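Hypothetical protein yihE (Escherichia coli, PDB 1ZYL) is a magnesium-dependent protein kinase that phosphorylates itself and other targets on serine and threonine and probably counters stress linked to reactive oxygen species. Local coordinates at residues 35-43 with 53-61; 224-232 with 262-273. All coordinates share one frame; numbering follows the deposited sequence.

In the fold
Both contacts are partly buried and lie on opposite sides of the chain's centre, about 26 Å apart between centres and about 10 Å between nearest atoms. They share no helix or strand. Contact 1 belongs to the five-stranded antiparallel sheet of the N-terminal lobe of this kinase-like fold, where a hairpin is held by backbone hydrogen bonds and its loop ends by charged side chains. Contact 2 packs the start of helix 266-283 against residues 224-232 in the mainly helical part; there apolar side chains and an indole do most of the work, with one buried carboxylate. Each reaches an inferred active-site residue, K55 approaching D217 and R273 pairing with D201.

Contact 1: residues 35-43 with 53-61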
loop_
_atom_site.group_PDB
_atom_site.type_symbol
_atom_site.label_atom_id
_atom_site.label_comp_id
_atom_site.label_asym_id
_atom_site.label_seq_id
_atom_site.Cartn_x
_atom_site.Cartn_y
_atom_site.Cartn_z
ATOM N N ASN A 35 4.751 4.644 -14.873
ATOM C CA ASN A 35 4.291 3.292 -14.612
ATOM C C ASN A 35 3.869 3.027 -13.169
ATOM O O ASN A 35 4.667 3.117 -12.237
ATOM C CB ASN A 35 5.348 2.259 -15.053
ATOM C CG ASN A 35 6.476 2.091 -14.043
ATOM O OD1 ASN A 35 7.250 3.015 -13.796
ATOM N ND2 ASN A 35 6.569 0.902 -13.455
ATOM N N SER A 36 2.586 2.721 -13.011
ATOM C CA SER A 36 1.980 2.378 -11.732
ATOM C C SER A 36 0.982 1.291 -12.099
ATOM O O SER A 36 0.193 1.467 -13.022
ATOM C CB SER A 36 1.238 3.565 -11.130
ATOM O OG SER A 36 0.430 3.138 -10.041
ATOM N N TYR A 37 1.011 0.171 -11.390
ATOM C CA TYR A 37 0.107 -0.927 -11.698
ATOM C C TYR A 37 -1.349 -0.693 -11.306
ATOM O O TYR A 37 -2.253 -0.928 -12.108
ATOM C CB TYR A 37 0.591 -2.219 -11.026
ATOM C CG TYR A 37 1.877 -2.775 -11.578
ATOM C CD1 TYR A 37 2.002 -3.072 -12.932
ATOM C CD2 TYR A 37 2.972 -3.011 -10.745
ATOM C CE1 TYR A 37 3.186 -3.588 -13.445
ATOM C CE2 TYR A 37 4.162 -3.525 -11.245
ATOM C CZ TYR A 37 4.265 -3.809 -12.597
ATOM O OH TYR A 37 5.446 -4.291 -13.111
ATOM N N GLU A 38 -1.570 -0.238 -10.074
ATOM C CA GLU A 38 -2.923 -0.028 -9.563
ATOM C C GLU A 38 -3.792 0.910 -10.375
ATOM O O GLU A 38 -4.876 0.528 -10.829
ATOM C CB GLU A 38 -2.889 0.475 -8.121
ATOM C CG GLU A 38 -4.270 0.507 -7.485
ATOM C CD GLU A 38 -4.940 -0.862 -7.504
ATOM O OE1 GLU A 38 -4.847 -1.592 -6.493
ATOM O OE2 GLU A 38 -5.544 -1.216 -8.540
ATOM N N ASN A 39 -3.325 2.143 -10.537
ATOM C CA ASN A 39 -4.070 3.140 -11.287
ATOM C C ASN A 39 -3.225 3.654 -12.449
ATOM O O ASN A 39 -2.016 3.456 -12.476
ATOM C CB ASN A 39 -4.438 4.306 -10.372
ATOM C CG ASN A 39 -4.832 3.858 -8.976
ATOM O OD1 ASN A 39 -5.883 3.243 -8.777
ATOM N ND2 ASN A 39 -3.982 4.173 -7.993
ATOM N N ARG A 40 -3.873 4.316 -13.402
ATOM C CA ARG A 40 -3.196 4.883 -14.563
ATOM C C ARG A 40 -2.763 6.323 -14.264
ATOM O O ARG A 40 -3.600 7.198 -14.065
ATOM C CB ARG A 40 -4.140 4.864 -15.774
ATOM C CG ARG A 40 -4.010 3.642 -16.691
ATOM C CD ARG A 40 -2.648 3.664 -17.367
ATOM N NE ARG A 40 -2.572 2.828 -18.563
ATOM C CZ ARG A 40 -1.499 2.749 -19.350
ATOM N NH1 ARG A 40 -1.516 1.965 -20.418
ATOM N NH2 ARG A 40 -0.404 3.448 -19.068
ATOM N N VAL A 41 -1.453 6.556 -14.224
ATOM C CA VAL A 41 -0.898 7.879 -13.944
ATOM C C VAL A 41 -0.112 8.435 -15.120
ATOM O O VAL A 41 0.722 7.746 -15.702
ATOM C CB VAL A 41 0.059 7.863 -12.731
ATOM C CG1 VAL A 41 0.845 9.173 -12.680
ATOM C CG2 VAL A 41 -0.725 7.659 -11.435
ATOM N N TYR A 42 -0.378 9.692 -15.450
ATOM C CA TYR A 42 0.300 10.370 -16.547
ATOM C C TYR A 42 0.818 11.705 -16.022
ATOM O O TYR A 42 0.195 12.308 -15.147
ATOM C CB TYR A 42 -0.668 10.622 -17.717
ATOM C CG TYR A 42 -1.137 9.382 -18.463
ATOM C CD1 TYR A 42 -2.225 8.632 -18.015
ATOM C CD2 TYR A 42 -0.488 8.964 -19.628
ATOM C CE1 TYR A 42 -2.658 7.491 -18.712
ATOM C CE2 TYR A 42 -0.910 7.828 -20.334
ATOM C CZ TYR A 42 -1.993 7.097 -19.873
ATOM O OH TYR A 42 -2.394 5.976 -20.574
ATOM N N GLN A 43 1.952 12.158 -16.549
ATOM C CA GLN A 43 2.556 13.428 -16.141
ATOM C C GLN A 43 2.346 14.461 -17.246
ATOM O O GLN A 43 2.183 14.104 -18.412
ATOM C CB GLN A 43 4.057 13.244 -15.907
ATOM C CG GLN A 43 4.784 14.482 -15.393
ATOM C CD GLN A 43 6.294 14.369 -15.535
ATOM O OE1 GLN A 43 6.832 14.454 -16.641
ATOM N NE2 GLN A 43 6.983 14.166 -14.416
ATOM N N VAL A 53 0.794 15.523 -12.527
ATOM C CA VAL A 53 0.470 14.135 -12.849
ATOM C C VAL A 53 -1.020 13.916 -12.643
ATOM O O VAL A 53 -1.595 14.391 -11.670
ATOM C CB VAL A 53 1.247 13.112 -11.964
ATOM C CG1 VAL A 53 2.736 13.227 -12.202
ATOM C CG2 VAL A 53 0.944 13.339 -10.508
ATOM N N VAL A 54 -1.657 13.225 -13.578
ATOM C CA VAL A 54 -3.073 12.949 -13.427
ATOM C C VAL A 54 -3.125 11.504 -12.990
ATOM O O VAL A 54 -2.337 10.686 -13.465
ATOM C CB VAL A 54 -3.866 13.053 -14.744
ATOM C CG1 VAL A 54 -5.220 13.681 -14.457
ATOM C CG2 VAL A 54 -3.085 13.825 -15.788
ATOM N N LYS A 55 -4.042 11.192 -12.086
ATOM C CA LYS A 55 -4.173 9.839 -11.604
ATOM C C LYS A 55 -5.600 9.429 -11.870
ATOM O O LYS A 55 -6.532 10.051 -11.357
ATOM C CB LYS A 55 -3.887 9.783 -10.100
ATOM C CG LYS A 55 -3.531 8.395 -9.535
ATOM C CD LYS A 55 -3.379 8.455 -8.007
ATOM C CE LYS A 55 -2.583 7.268 -7.428
ATOM N NZ LYS A 55 -1.084 7.403 -7.541
ATOM N N PHE A 56 -5.779 8.405 -12.696
ATOM C CA PHE A 56 -7.111 7.916 -12.973
ATOM C C PHE A 56 -7.324 6.692 -12.127
ATOM O O PHE A 56 -6.750 5.644 -12.381
ATOM C CB PHE A 56 -7.289 7.571 -14.444
ATOM C CG PHE A 56 -7.622 8.751 -15.294
ATOM C CD1 PHE A 56 -6.667 9.725 -15.557
ATOM C CD2 PHE A 56 -8.896 8.899 -15.818
ATOM C CE1 PHE A 56 -6.977 10.832 -16.333
ATOM C CE2 PHE A 56 -9.215 10.000 -16.594
ATOM C CZ PHE A 56 -8.253 10.971 -16.853
ATOM N N TYR A 57 -8.138 6.847 -11.098
ATOM C CA TYR A 57 -8.435 5.762 -10.192
ATOM C C TYR A 57 -9.116 4.645 -10.958
ATOM O O TYR A 57 -10.111 4.871 -11.640
ATOM C CB TYR A 57 -9.318 6.293 -9.068
ATOM C CG TYR A 57 -8.574 7.247 -8.156
ATOM C CD1 TYR A 57 -7.697 6.761 -7.186
ATOM C CD2 TYR A 57 -8.721 8.634 -8.280
ATOM C CE1 TYR A 57 -6.985 7.622 -6.359
ATOM C CE2 TYR A 57 -8.004 9.512 -7.449
ATOM C CZ TYR A 57 -7.136 8.993 -6.492
ATOM O OH TYR A 57 -6.399 9.822 -5.679
ATOM N N ARG A 58 -8.572 3.437 -10.860
ATOM C CA ARG A 58 -9.148 2.311 -11.575
ATOM C C ARG A 58 -10.567 2.017 -11.096
ATOM O O ARG A 58 -10.818 1.803 -9.906
ATOM C CB ARG A 58 -8.247 1.059 -11.455
ATOM C CG ARG A 58 -8.600 0.020 -10.378
ATOM C CD ARG A 58 -8.238 -1.409 -10.839
ATOM N NE ARG A 58 -6.816 -1.565 -11.166
ATOM C CZ ARG A 58 -6.361 -2.320 -12.161
ATOM N NH1 ARG A 58 -5.063 -2.415 -12.403
ATOM N NH2 ARG A 58 -7.213 -2.972 -12.929
ATOM N N PRO A 59 -11.525 2.030 -12.028
ATOM C CA PRO A 59 -12.924 1.764 -11.702
ATOM C C PRO A 59 -13.101 0.484 -10.899
ATOM O O PRO A 59 -12.281 -0.424 -10.977
ATOM C CB PRO A 59 -13.591 1.698 -13.074
ATOM C CG PRO A 59 -12.459 1.324 -13.998
ATOM C CD PRO A 59 -11.342 2.169 -13.482
ATOM N N GLU A 60 -14.167 0.443 -10.110
ATOM C CA GLU A 60 -14.500 -0.702 -9.273
ATOM C C GLU A 60 -13.673 -0.890 -8.005
ATOM O O GLU A 60 -14.050 -1.665 -7.130
ATOM C CB GLU A 60 -14.458 -1.975 -10.108
ATOM C CG GLU A 60 -15.335 -1.876 -11.335
ATOM C CD GLU A 60 -16.528 -0.963 -11.103
ATOM O OE1 GLU A 60 -17.319 -1.228 -10.167
ATOM O OE2 GLU A 60 -16.667 0.024 -11.857
ATOM N N ARG A 61 -12.556 -0.187 -7.889
ATOM C CA ARG A 61 -11.727 -0.325 -6.701
ATOM C C ARG A 61 -12.281 0.497 -5.546
ATOM O O ARG A 61 -12.804 -0.059 -4.585
ATOM C CB ARG A 61 -10.290 0.095 -7.009
ATOM C CG ARG A 61 -9.345 0.042 -5.828
ATOM C CD ARG A 61 -7.933 -0.030 -6.335
ATOM N NE ARG A 61 -6.950 0.576 -5.441
ATOM C CZ ARG A 61 -6.559 0.063 -4.279
ATOM N NH1 ARG A 61 -7.069 -1.080 -3.844
ATOM N NH2 ARG A 61 -5.634 0.685 -3.566
#
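E38 turns CG away from its backbone N (chi1 -171°) and bends at chi2, and R58 folds at chi2 and chi3, which brings carboxylate and guanidinium together. The planes stand 82° apart in a salt bridge of R58 NE to E38 OE2 at 2.9 Å, the oxygen met nearly along its C-O axis. The same NE is shared with E38 O, also at 2.9 Å, so both bonds are bent and leave the guanidinium plane, and R58 NH1 reaches Y37 O at 3.2 Å. Without the guanidinium, as with an alanine here, the carbonyls of Y37 and E38 would probably lose their side-chain donors and E38 one of its cationic mates. R61 instead lays its guanidinium flat against the carboxylate, planes 11° apart, its NE 3.2 Å from E38 OE1 but no N-H aimed at it; R284 and W280 also hold OE1, while R61 pairs with D220. The strands pair antiparallel from R40-F56 to Q43-V53, R40 O taking F56 N at 2.8 Å. V41 CG2 rests 3.5 Å from K55 CG, and K55 NZ makes a long, weak ion pair with D217. E38 probably stays ionised in this network, which ties the loop of S36, an inferred ATP-site residue, to R58 and R61.

Contact 2: residues 224-232 with 262-273; sequences GPAVQDLWM and EIGLIEPLRAMR
W231 lodges among I266, L269, R270 and R273 as a knob in a hole of helix 266-273, with M232 CG over one face of its ring and the backbone N of R270 over the opposite one, both toward the rim. Chi1 of 76° places the indole between the backbone N and carbonyl carbon of W231, and from there its pyrrole side meets L269 while its benzo end reaches R270. W231 CD1 lies 3.7 Å from L269 CD1, and W231 CH2 is equally close to R270 CB. The R270 guanidinium stands almost upright to the indole, the planes 84° apart, and turns one of its own faces to the benzo end, although its setting is less certain. Nearer the backbone, I266 CG2 touches W231 CB at 3.6 Å.

At the other end, V227 spreads its methyl groups over the 3-10 segment 262-264 and L265. Its CG1 meets I263 CD1 at 4.0 Å, whereas CG2 faces L265 CD1; P225 CB approaches that same leucine methyl at 3.9 Å. E262 runs extended past V227 CG2 to end beside P225 and A226, and its OE2 receives the backbone N-H of V227 at 3.0 Å, almost straight at 165° and nearly in line with the C-O bond. Helix 238-252 lies alongside, touching A226 and I263, and helix 171-188 packs against P268 and M272.

The contact therefore combines an apolar seam with a buried carboxylate whose OE2 is met by the backbone N-H of V227, and the same helix presents R273 to D201, the inferred proton acceptor, in a salt bridge.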
loop_
_atom_site.group_PDB
_atom_site.type_symbol
_atom_site.label_atom_id
_atom_site.label_comp_id
_atom_site.label_asym_id
_atom_site.label_seq_id
_atom_site.Cartn_x
_atom_site.Cartn_y
_atom_site.Cartn_z
ATOM N N GLY A 224 -5.689 1.092 10.377
ATOM C CA GLY A 224 -4.979 -0.052 10.917
ATOM C C GLY A 224 -4.059 0.315 12.063
ATOM O O GLY A 224 -4.141 1.418 12.603
ATOM N N PRO A 225 -3.168 -0.599 12.463
ATOM C CA PRO A 225 -2.227 -0.356 13.559
ATOM C C PRO A 225 -0.990 0.381 13.065
ATOM O O PRO A 225 -0.436 0.055 12.007
ATOM C CB PRO A 225 -1.910 -1.759 14.045
ATOM C CG PRO A 225 -1.891 -2.519 12.780
ATOM C CD PRO A 225 -3.096 -1.998 12.015
ATOM N N ALA A 226 -0.556 1.368 13.843
ATOM C CA ALA A 226 0.608 2.173 13.504
ATOM C C ALA A 226 1.741 1.334 12.923
ATOM O O ALA A 226 2.366 1.739 11.941
ATOM C CB ALA A 226 1.082 2.939 14.724
ATOM N N VAL A 227 2.001 0.167 13.512
ATOM C CA VAL A 227 3.066 -0.706 13.016
ATOM C C VAL A 227 3.046 -0.940 11.513
ATOM O O VAL A 227 4.104 -1.137 10.907
ATOM C CB VAL A 227 3.045 -2.093 13.666
ATOM C CG1 VAL A 227 4.110 -2.173 14.719
ATOM C CG2 VAL A 227 1.690 -2.378 14.253
ATOM N N GLN A 228 1.850 -0.926 10.923
ATOM C CA GLN A 228 1.689 -1.157 9.488
ATOM C C GLN A 228 2.610 -0.294 8.645
ATOM O O GLN A 228 3.148 -0.759 7.647
ATOM C CB GLN A 228 0.251 -0.881 9.057
ATOM C CG GLN A 228 -0.404 -2.017 8.305
ATOM C CD GLN A 228 0.424 -2.524 7.145
ATOM O OE1 GLN A 228 0.493 -1.900 6.084
ATOM N NE2 GLN A 228 1.061 -3.670 7.344
ATOM N N ASP A 229 2.781 0.965 9.045
ATOM C CA ASP A 229 3.625 1.902 8.309
ATOM C C ASP A 229 5.069 1.863 8.789
ATOM O O ASP A 229 5.885 2.692 8.378
ATOM C CB ASP A 229 3.085 3.330 8.459
ATOM C CG ASP A 229 1.740 3.527 7.783
ATOM O OD1 ASP A 229 1.037 4.493 8.142
ATOM O OD2 ASP A 229 1.389 2.727 6.888
ATOM N N LEU A 230 5.391 0.904 9.656
ATOM C CA LEU A 230 6.748 0.798 10.169
ATOM C C LEU A 230 7.466 -0.511 9.879
ATOM O O LEU A 230 8.661 -0.512 9.583
ATOM C CB LEU A 230 6.762 1.033 11.675
ATOM C CG LEU A 230 6.392 2.422 12.197
ATOM C CD1 LEU A 230 6.588 2.433 13.710
ATOM C CD2 LEU A 230 7.255 3.491 11.541
ATOM N N TRP A 231 6.763 -1.634 9.940
ATOM C CA TRP A 231 7.468 -2.885 9.724
ATOM C C TRP A 231 8.127 -3.059 8.361
ATOM O O TRP A 231 9.222 -3.608 8.282
ATOM C CB TRP A 231 6.576 -4.098 10.040
ATOM C CG TRP A 231 5.539 -4.426 9.019
ATOM C CD1 TRP A 231 4.263 -3.945 8.958
ATOM C CD2 TRP A 231 5.689 -5.315 7.905
ATOM N NE1 TRP A 231 3.607 -4.482 7.877
ATOM C CE2 TRP A 231 4.459 -5.325 7.213
ATOM C CE3 TRP A 231 6.746 -6.102 7.423
ATOM C CZ2 TRP A 231 4.253 -6.097 6.061
ATOM C CZ3 TRP A 231 6.544 -6.868 6.280
ATOM C CH2 TRP A 231 5.305 -6.858 5.613
ATOM N N MET A 232 7.502 -2.586 7.290
ATOM C CA MET A 232 8.102 -2.773 5.966
ATOM C C MET A 232 9.356 -1.959 5.711
ATOM O O MET A 232 9.953 -2.063 4.643
ATOM C CB MET A 232 7.083 -2.499 4.849
ATOM C CG MET A 232 6.060 -3.620 4.670
ATOM S SD MET A 232 4.898 -3.357 3.328
ATOM C CE MET A 232 3.818 -2.183 4.078
ATOM N N GLU A 262 2.689 -3.643 19.597
ATOM C CA GLU A 262 2.258 -3.805 18.210
ATOM C C GLU A 262 3.310 -4.515 17.375
ATOM O O GLU A 262 3.029 -4.940 16.255
ATOM C CB GLU A 262 1.952 -2.458 17.556
ATOM C CG GLU A 262 0.812 -1.686 18.182
ATOM C CD GLU A 262 0.479 -0.423 17.408
ATOM O OE1 GLU A 262 -0.012 0.532 18.037
ATOM O OE2 GLU A 262 0.698 -0.386 16.177
ATOM N N ILE A 263 4.517 -4.643 17.916
ATOM C CA ILE A 263 5.595 -5.310 17.199
ATOM C C ILE A 263 5.266 -6.793 17.020
ATOM O O ILE A 263 5.834 -7.478 16.164
ATOM C CB ILE A 263 6.913 -5.158 17.964
ATOM C CG1 ILE A 263 7.214 -3.675 18.157
ATOM C CG2 ILE A 263 8.050 -5.823 17.210
ATOM C CD1 ILE A 263 7.415 -2.951 16.881
ATOM N N GLY A 264 4.329 -7.275 17.825
ATOM C CA GLY A 264 3.929 -8.665 17.747
ATOM C C GLY A 264 2.977 -8.914 16.595
ATOM O O GLY A 264 2.763 -10.059 16.176
ATOM N N LEU A 265 2.410 -7.836 16.071
ATOM C CA LEU A 265 1.479 -7.930 14.958
ATOM C C LEU A 265 2.191 -7.976 13.598
ATOM O O LEU A 265 1.525 -8.112 12.566
ATOM C CB LEU A 265 0.553 -6.714 14.962
ATOM C CG LEU A 265 -0.161 -6.281 16.242
ATOM C CD1 LEU A 265 -0.831 -4.928 16.020
ATOM C CD2 LEU A 265 -1.194 -7.315 16.629
ATOM N N ILE A 266 3.523 -7.862 13.574
ATOM C CA ILE A 266 4.225 -7.837 12.289
ATOM C C ILE A 266 4.153 -9.116 11.465
ATOM O O ILE A 266 3.816 -9.068 10.290
ATOM C CB ILE A 266 5.720 -7.424 12.423
ATOM C CG1 ILE A 266 6.448 -8.405 13.319
ATOM C CG2 ILE A 266 5.840 -6.014 12.985
ATOM C CD1 ILE A 266 7.952 -8.227 13.307
ATOM N N GLU A 267 4.465 -10.261 12.053
ATOM C CA GLU A 267 4.401 -11.489 11.279
ATOM C C GLU A 267 2.978 -11.713 10.791
ATOM O O GLU A 267 2.764 -12.255 9.711
ATOM C CB GLU A 267 4.932 -12.668 12.091
ATOM C CG GLU A 267 6.413 -12.501 12.420
ATOM C CD GLU A 267 7.256 -12.135 11.188
ATOM O OE1 GLU A 267 8.242 -11.369 11.344
ATOM O OE2 GLU A 267 6.942 -12.613 10.069
ATOM N N PRO A 268 1.979 -11.324 11.592
ATOM C CA PRO A 268 0.637 -11.540 11.052
ATOM C C PRO A 268 0.369 -10.573 9.894
ATOM O O PRO A 268 -0.300 -10.925 8.928
ATOM C CB PRO A 268 -0.256 -11.289 12.255
ATOM C CG PRO A 268 0.556 -11.880 13.350
ATOM C CD PRO A 268 1.938 -11.309 13.063
ATOM N N LEU A 269 0.901 -9.356 9.975
ATOM C CA LEU A 269 0.696 -8.378 8.900
ATOM C C LEU A 269 1.382 -8.828 7.623
ATOM O O LEU A 269 0.816 -8.717 6.534
ATOM C CB LEU A 269 1.231 -6.997 9.296
ATOM C CG LEU A 269 0.441 -6.273 10.380
ATOM C CD1 LEU A 269 1.141 -4.990 10.737
ATOM C CD2 LEU A 269 -0.962 -6.005 9.899
ATOM N N ARG A 270 2.604 -9.328 7.761
ATOM C CA ARG A 270 3.365 -9.803 6.616
ATOM C C ARG A 270 2.618 -10.989 5.981
ATOM O O ARG A 270 2.491 -11.076 4.752
ATOM C CB ARG A 270 4.772 -10.206 7.065
ATOM C CG ARG A 270 5.599 -10.903 5.989
ATOM C CD ARG A 270 6.927 -11.361 6.550
ATOM N NE ARG A 270 7.890 -10.272 6.704
ATOM C CZ ARG A 270 8.532 -10.002 7.837
ATOM N NH1 ARG A 270 9.402 -9.005 7.895
ATOM N NH2 ARG A 270 8.291 -10.722 8.925
ATOM N N ALA A 271 2.114 -11.888 6.822
ATOM C CA ALA A 271 1.361 -13.032 6.334
ATOM C C ALA A 271 0.158 -12.475 5.598
ATOM O O ALA A 271 -0.213 -12.955 4.527
ATOM C CB ALA A 271 0.890 -13.890 7.490
ATOM N N MET A 272 -0.443 -11.445 6.182
ATOM C CA MET A 272 -1.618 -10.814 5.606
ATOM C C MET A 272 -1.351 -10.195 4.244
ATOM O O MET A 272 -2.141 -10.372 3.314
ATOM C CB MET A 272 -2.164 -9.762 6.571
ATOM C CG MET A 272 -2.954 -10.352 7.740
ATOM S SD MET A 272 -3.422 -9.160 9.011
ATOM C CE MET A 272 -3.117 -10.108 10.245
ATOM N N ARG A 273 -0.239 -9.475 4.121
ATOM C CA ARG A 273 0.114 -8.827 2.862
ATOM C C ARG A 273 0.446 -9.887 1.825
ATOM O O ARG A 273 0.253 -9.701 0.618
ATOM C CB ARG A 273 1.331 -7.917 3.053
ATOM C CG ARG A 273 1.797 -7.234 1.774
ATOM C CD ARG A 273 3.111 -6.504 1.965
ATOM N NE ARG A 273 2.945 -5.058 2.050
ATOM C CZ ARG A 273 2.876 -4.248 0.997
ATOM N NH1 ARG A 273 2.963 -4.747 -0.231
ATOM N NH2 ARG A 273 2.722 -2.939 1.174
#